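PDB 4OUA: proteolytically activated form of PPO4 Tyrosinase from Agaricus bisporus var. bisporus H97, which probably hydroxylates monophenols to o-diphenols and oxidises these to reactive o-quinones at a two-copper centre, the first step of melanin synthesis. Local coordinates for residues A34-A37 and I38-K41; Y46-F49 and F50-S53. All coordinates share one frame; numbering follows the deposited sequence.

Contact 1: A34-A37 and I38-K41; sequences ALQA and IQDK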
loop_
_atom_site.group_PDB
_atom_site.type_symbol
_atom_site.label_atom_id
_atom_site.label_comp_id
_atom_site.label_asym_id
_atom_site.label_seq_id
_atom_site.Cartn_x
_atom_site.Cartn_y
_atom_site.Cartn_z
ATOM N N ALA A 34 15.289 3.932 -6.140
ATOM C CA ALA A 34 14.837 4.534 -4.891
ATOM C C ALA A 34 14.426 3.476 -3.877
ATOM O O ALA A 34 14.656 3.631 -2.677
ATOM C CB ALA A 34 13.687 5.492 -5.150
ATOM N N LEU A 35 13.816 2.399 -4.363
ATOM C CA LEU A 35 13.382 1.315 -3.490
ATOM C C LEU A 35 14.582 0.583 -2.892
ATOM O O LEU A 35 14.579 0.219 -1.716
ATOM C CB LEU A 35 12.487 0.338 -4.255
ATOM C CG LEU A 35 11.903 -0.818 -3.448
ATOM C CD1 LEU A 35 11.141 -0.298 -2.241
ATOM C CD2 LEU A 35 11.003 -1.666 -4.326
ATOM N N GLN A 36 15.609 0.373 -3.708
ATOM C CA GLN A 36 16.842 -0.230 -3.228
ATOM C C GLN A 36 17.536 0.718 -2.255
ATOM O O GLN A 36 18.163 0.290 -1.289
ATOM C CB GLN A 36 17.767 -0.572 -4.401
ATOM C CG GLN A 36 19.059 -1.267 -4.001
ATOM C CD GLN A 36 18.841 -2.704 -3.572
ATOM O OE1 GLN A 36 18.299 -3.514 -4.325
ATOM N NE2 GLN A 36 19.260 -3.028 -2.354
ATOM N N ALA A 37 17.403 2.014 -2.513
ATOM C CA ALA A 37 18.047 3.033 -1.695
ATOM C C ALA A 37 17.497 3.055 -0.271
ATOM O O ALA A 37 18.256 3.150 0.694
ATOM C CB ALA A 37 17.888 4.400 -2.341
ATOM N N ILE A 38 16.177 2.969 -0.143
ATOM C CA ILE A 38 15.538 3.020 1.167
ATOM C C ILE A 38 15.611 1.670 1.878
ATOM O O ILE A 38 15.493 1.597 3.101
ATOM C CB ILE A 38 14.065 3.465 1.062
ATOM C CG1 ILE A 38 13.253 2.459 0.245
ATOM C CG2 ILE A 38 13.973 4.851 0.445
ATOM C CD1 ILE A 38 11.786 2.810 0.135
ATOM N N GLN A 39 15.805 0.603 1.109
ATOM C CA GLN A 39 15.988 -0.722 1.689
ATOM C C GLN A 39 17.392 -0.864 2.266
ATOM O O GLN A 39 17.617 -1.630 3.202
ATOM C CB GLN A 39 15.738 -1.817 0.649
ATOM C CG GLN A 39 14.282 -2.001 0.262
ATOM C CD GLN A 39 14.077 -3.174 -0.681
ATOM O OE1 GLN A 39 15.039 -3.801 -1.128
ATOM N NE2 GLN A 39 12.818 -3.480 -0.983
ATOM N N ASP A 40 18.333 -0.114 1.701
ATOM C CA ASP A 40 19.725 -0.187 2.128
ATOM C C ASP A 40 20.039 0.826 3.224
ATOM O O ASP A 40 21.139 0.829 3.775
ATOM C CB ASP A 40 20.660 0.022 0.935
ATOM C CG ASP A 40 20.557 -1.094 -0.089
ATOM O OD1 ASP A 40 20.267 -2.244 0.305
ATOM O OD2 ASP A 40 20.766 -0.824 -1.291
ATOM N N LYS A 41 19.074 1.684 3.540
ATOM C CA LYS A 41 19.239 2.649 4.622
ATOM C C LYS A 41 19.290 1.950 5.978
ATOM O O LYS A 41 18.789 0.837 6.132
ATOM C CB LYS A 41 18.106 3.678 4.615
ATOM C CG LYS A 41 18.198 4.719 3.512
ATOM C CD LYS A 41 17.060 5.723 3.624
ATOM C CE LYS A 41 17.123 6.768 2.520
ATOM N NZ LYS A 41 15.931 7.662 2.538
#

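Contact 2: Y46-F49 and F50-S53; sequences YSSF and FQLS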
loop_
_atom_site.group_PDB
_atom_site.type_symbol
_atom_site.label_atom_id
_atom_site.label_comp_id
_atom_site.label_asym_id
_atom_site.label_seq_id
_atom_site.Cartn_x
_atom_site.Cartn_y
_atom_site.Cartn_z
ATOM N N TYR A 46 14.342 6.757 10.278
ATOM C CA TYR A 46 12.888 6.839 10.156
ATOM C C TYR A 46 12.420 6.834 8.704
ATOM O O TYR A 46 11.345 6.320 8.398
ATOM C CB TYR A 46 12.365 8.090 10.863
ATOM C CG TYR A 46 12.353 7.978 12.371
ATOM C CD1 TYR A 46 12.095 6.763 12.995
ATOM C CD2 TYR A 46 12.603 9.086 13.172
ATOM C CE1 TYR A 46 12.083 6.656 14.374
ATOM C CE2 TYR A 46 12.593 8.987 14.551
ATOM C CZ TYR A 46 12.333 7.771 15.146
ATOM O OH TYR A 46 12.324 7.672 16.518
ATOM N N SER A 47 13.225 7.403 7.813
ATOM C CA SER A 47 12.874 7.452 6.397
ATOM C C SER A 47 13.403 6.234 5.641
ATOM O O SER A 47 13.589 6.282 4.424
ATOM C CB SER A 47 13.409 8.732 5.754
ATOM O OG SER A 47 14.826 8.757 5.777
ATOM N N SER A 48 13.645 5.145 6.364
ATOM C CA SER A 48 14.119 3.916 5.740
ATOM C C SER A 48 12.961 2.955 5.507
ATOM O O SER A 48 11.912 3.067 6.142
ATOM C CB SER A 48 15.196 3.245 6.599
ATOM O OG SER A 48 14.643 2.662 7.768
ATOM N N PHE A 49 13.163 2.013 4.591
ATOM C CA PHE A 49 12.155 1.014 4.265
ATOM C C PHE A 49 11.702 0.238 5.498
ATOM O O PHE A 49 10.532 -0.120 5.617
ATOM C CB PHE A 49 12.694 0.044 3.210
ATOM C CG PHE A 49 11.712 -1.017 2.796
ATOM C CD1 PHE A 49 11.674 -2.238 3.447
ATOM C CD2 PHE A 49 10.832 -0.793 1.752
ATOM C CE1 PHE A 49 10.775 -3.218 3.065
ATOM C CE2 PHE A 49 9.930 -1.766 1.366
ATOM C CZ PHE A 49 9.902 -2.981 2.023
ATOM N N PHE A 50 12.632 -0.013 6.415
ATOM C CA PHE A 50 12.338 -0.809 7.602
ATOM C C PHE A 50 11.396 -0.086 8.560
ATOM O O PHE A 50 10.407 -0.659 9.017
ATOM C CB PHE A 50 13.632 -1.181 8.330
ATOM C CG PHE A 50 13.416 -2.043 9.539
ATOM C CD1 PHE A 50 13.290 -3.416 9.413
ATOM C CD2 PHE A 50 13.336 -1.482 10.802
ATOM C CE1 PHE A 50 13.089 -4.213 10.523
ATOM C CE2 PHE A 50 13.135 -2.274 11.916
ATOM C CZ PHE A 50 13.012 -3.641 11.775
ATOM N N GLN A 51 11.705 1.170 8.865
ATOM C CA GLN A 51 10.884 1.950 9.784
ATOM C C GLN A 51 9.533 2.294 9.170
ATOM O O GLN A 51 8.529 2.388 9.875
ATOM C CB GLN A 51 11.612 3.229 10.205
ATOM C CG GLN A 51 12.731 2.997 11.208
ATOM C CD GLN A 51 12.223 2.435 12.523
ATOM O OE1 GLN A 51 11.318 2.993 13.141
ATOM N NE2 GLN A 51 12.800 1.319 12.952
ATOM N N LEU A 52 9.514 2.478 7.854
ATOM C CA LEU A 52 8.276 2.776 7.143
ATOM C C LEU A 52 7.326 1.581 7.173
ATOM O O LEU A 52 6.137 1.730 7.456
ATOM C CB LEU A 52 8.571 3.184 5.698
ATOM C CG LEU A 52 9.235 4.551 5.506
ATOM C CD1 LEU A 52 9.559 4.795 4.039
ATOM C CD2 LEU A 52 8.350 5.664 6.052
ATOM N N SER A 53 7.856 0.398 6.879
ATOM C CA SER A 53 7.066 -0.825 6.941
ATOM C C SER A 53 6.828 -1.230 8.389
ATOM O O SER A 53 5.833 -1.880 8.710
ATOM C CB SER A 53 7.761 -1.958 6.185
ATOM O OG SER A 53 7.870 -1.656 4.806
#

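Contact 1: A34-A37 and I38-K41
Gln36 and Asp40 pair one helical turn apart through their polar ends. NE2 of Gln36 gives its straighter hydrogen bond to OD2 of Asp40, at 2.9 Å and 159°. The acceptor lies almost in the amide plane of Gln36. The amide nitrogen reaches OD2 on its syn side, somewhat out of the carboxylate plane. A weak second bond runs from the same NE2 to OD1 of Asp40, so both carboxylate oxygens face one nitrogen. The two flat groups are turned 29° against each other. Gln36 gets there because its chain leaves the backbone opposite N (chi1 -177°) and then bends at chi2, which turns the amide forward toward the Asp40 carboxylate. Asp40 itself is exposed.

The backbone bonds are helical. Ile38 N donates to Ala34 O at 3.0 Å, and Gln39 N donates to Leu35 O at 3.1 Å. Asp40 N gives weak bonds to Gln36 O and to Ala37 O. Beyond it, the extended chain of Lys41 starts alongside the Ala37 carbonyl.

The apolar contact is small. CD1 of Leu35 meets CD1 of Ile38 at 4.0 Å, the two chains crossing at a slant. The amide end of Gln39 lies beside Leu35, NE2 being 3.7 Å from Leu35 CG. That buried NE2 has its hydrogen bond elsewhere, to Pro164 O.

This is the C-terminal end of helix 25-39 and the turn after it. Ala34, Leu35 and Ile38 pack on helix 86-109, while Leu35, Ile38 and Gln39 also touch Phe49 of helix 49-54.

Contact 2: Y46-F49 and F50-S53
Ser48 and Leu52 share a backbone hydrogen bond of the first turn of a helix, Leu52 N to Ser48 O at 3.0 Å. Ser53 N follows with a bond to Phe49 O, also 3.0 Å long. Ser48 is the N-cap. Its OG accepts from Gln51 N in a long, weak but nearly straight bond, 3.5 Å and 172°. The hydroxyl sits between the backbone N and carbonyl of its own residue (chi1 72°), which turns it toward the start of the helix. Its stronger partner is Asp45 O in the preceding loop.

Farther out, Gln51 lies next to Tyr46. Its CB is 3.6 Å from Tyr46 O. Its chain bends at chi2 and brings OE1 to the edge of the Tyr46 ring, in the ring plane and 3.9 Å from CD1. Ring and amide planes stand 57° apart. NE2 of Gln51 bonds to Gln43 O.

On another side of the turn, Ser53 OG lies over one face of the Phe49 ring, toward its rim and 3.7 Å from CZ. This hydroxyl is hydrogen-bonded to Ala273 O. The Leu52 side chain lies near the Ser48 carbonyl.

The turn opens helix 49-54, which leads to the copper ligand His56; the side chain of Ser53 is about 6 Å from that of His56. Phe49 and Leu52 both pack on Tyr97 of helix 86-109. Phe49 also reaches back to Leu35, Ile38 and Gln39 of helix 25-39.

How the contacts relate
From the N terminus, contact 1 comes first, where helix 25-39 ends. A short loop follows, and contact 2 then starts helix 49-54. The two lie in series, with neither enclosing the other. Each is local and closes no long loop. Their centres are 9 Å apart because the connecting loop folds back. The return is closed by a probable hydrogen bond between Ile38 O and Phe49 N, 2.8 Å, which joins one helix end to the next helix start. Lys41 also packs against Ser48. Together they join consecutive helices over helix 86-109, a helix that carries the copper ligand His90.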